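PDB 7KUG: probable transcriptional regulator WhiB7 from Mycobacterium tuberculosis, which acts as a probably redox-responsive transcriptional regulator that carries a [4Fe-4S] cluster, raises expression of its own and other genes, and is linked to antibiotic resistance. Local coordinates for residues Gly68-Phe71 with Ile76-His79. The protein carries 2 engineered substitutions. Residues are numbered along the deposited sequence; the frame is centred on the assembly and turned at random.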
loop_
_atom_site.group_PDB
_atom_site.type_symbol
_atom_site.label_atom_id
_atom_site.label_comp_id
_atom_site.label_asym_id
_atom_site.label_seq_id
_atom_site.Cartn_x
_atom_site.Cartn_y
_atom_site.Cartn_z
ATOM N N GLY A 68 -11.960 9.976 -0.253
ATOM C CA GLY A 68 -12.392 10.919 0.794
ATOM C C GLY A 68 -13.188 10.244 1.888
ATOM O O GLY A 68 -13.883 10.952 2.628
ATOM N N GLU A 69 -13.084 8.924 2.013
ATOM C CA GLU A 69 -13.726 8.167 3.120
ATOM C C GLU A 69 -12.678 7.353 3.903
ATOM O O GLU A 69 -11.717 6.838 3.298
ATOM C CB GLU A 69 -14.816 7.245 2.575
ATOM C CG GLU A 69 -15.959 7.988 1.885
ATOM C CD GLU A 69 -16.758 8.930 2.769
ATOM O OE1 GLU A 69 -16.722 8.784 4.014
ATOM O OE2 GLU A 69 -17.455 9.800 2.196
ATOM N N ILE A 70 -12.890 7.186 5.207
ATOM C CA ILE A 70 -12.053 6.296 6.053
ATOM C C ILE A 70 -12.532 4.859 5.881
ATOM O O ILE A 70 -13.734 4.604 6.068
ATOM C CB ILE A 70 -12.102 6.724 7.528
ATOM C CG1 ILE A 70 -11.514 8.125 7.705
ATOM C CG2 ILE A 70 -11.432 5.688 8.422
ATOM C CD1 ILE A 70 -12.057 8.845 8.908
ATOM N N PHE A 71 -11.596 3.948 5.614
ATOM C CA PHE A 71 -11.885 2.499 5.500
ATOM C C PHE A 71 -11.491 1.753 6.766
ATOM O O PHE A 71 -10.522 2.110 7.455
ATOM C CB PHE A 71 -11.175 1.919 4.284
ATOM C CG PHE A 71 -11.906 2.167 2.990
ATOM C CD1 PHE A 71 -12.071 3.455 2.514
ATOM C CD2 PHE A 71 -12.420 1.113 2.252
ATOM C CE1 PHE A 71 -12.758 3.683 1.332
ATOM C CE2 PHE A 71 -13.097 1.339 1.064
ATOM C CZ PHE A 71 -13.250 2.624 0.597
ATOM N N ILE A 76 -16.842 1.538 5.184
ATOM C CA ILE A 76 -16.724 3.008 5.421
ATOM C C ILE A 76 -17.030 3.287 6.891
ATOM O O ILE A 76 -18.072 2.801 7.389
ATOM C CB ILE A 76 -17.675 3.788 4.492
ATOM C CG1 ILE A 76 -17.419 3.448 3.028
ATOM C CG2 ILE A 76 -17.585 5.285 4.751
ATOM C CD1 ILE A 76 -15.995 3.637 2.607
ATOM N N VAL A 77 -16.151 4.024 7.565
ATOM C CA VAL A 77 -16.393 4.564 8.933
ATOM C C VAL A 77 -17.176 5.865 8.760
ATOM O O VAL A 77 -16.551 6.872 8.379
ATOM C CB VAL A 77 -15.068 4.781 9.688
ATOM C CG1 VAL A 77 -15.284 5.413 11.052
ATOM C CG2 VAL A 77 -14.270 3.493 9.811
ATOM N N SER A 78 -18.493 5.822 8.990
ATOM C CA SER A 78 -19.459 6.875 8.571
ATOM C C SER A 78 -19.867 7.744 9.768
ATOM O O SER A 78 -20.657 8.687 9.561
ATOM C CB SER A 78 -20.670 6.267 7.909
ATOM O OG SER A 78 -21.559 5.731 8.881
ATOM N N HIS A 79 -19.356 7.441 10.965
ATOM C CA HIS A 79 -19.799 8.046 12.252
ATOM C C HIS A 79 -18.645 8.043 13.262
ATOM O O HIS A 79 -18.057 6.998 13.545
ATOM C CB HIS A 79 -21.041 7.315 12.783
ATOM C CG HIS A 79 -21.600 7.927 14.022
ATOM N ND1 HIS A 79 -21.894 9.275 14.109
ATOM C CD2 HIS A 79 -21.899 7.394 15.226
ATOM C CE1 HIS A 79 -22.363 9.544 15.311
ATOM N NE2 HIS A 79 -22.377 8.406 16.016
HETATM O O HOH W 1 -15.423 8.313 6.220
#
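Phe-71 and Ile-76 face each other as a non-hydrogen-bonded pair of antiparallel strands, their CA atoms 4.9 Å apart, close to the turn that joins the two strands of a beta hairpin. One direct backbone bond follows: the N of Val-77 donates to the O of Ile-70 over 2.9 Å, nearly straight at the hydrogen (172°), and the CA of Ile-76 adds a CA-H...O contact to the same oxygen. The other half of the Ile-70/Val-77 pair is bridged by a water. It accepts from Ile-70 N and donates both to Val-77 O, at 2.8 Å, and to Glu-69 OE1, so that three groups of the two segments hold it and it links Ile-70 N to Val-77 O, which lie too far apart to bond directly.

On one face of the sheet, Ile-76 sends CD1 over the ring of Phe-71 in a CH-pi contact, 3.7 Å from the ring centroid and shifted toward the CE1-CZ side. With CG1 set beside the backbone N (chi1 -56°), a turn at chi2 (-54°) brings this methyl over the ring. The other branch, CG2, lies 3.7 Å from Glu-69 OE1, the glutamate and isoleucine side chains crossing at about a right angle. Ile-70 and Val-77 meet on the other face, where their CG2 methyls touch at 3.8 Å.

The contact joins strands 69-72 and 75-76 of a three-stranded antiparallel sheet at the protein surface. Phe-71 is buried against Leu-53, Ala-56 and Leu-57 of helix 49-59, with its ring edge-to-face to Trp-66 of strand 65-66, while Ile-70 packs on Leu-36 and Lys-40 of helix 33-43. Strand 69-72 thus packs against both helices, the Phe-71 side chain about 9 Å from the iron-sulfur cluster.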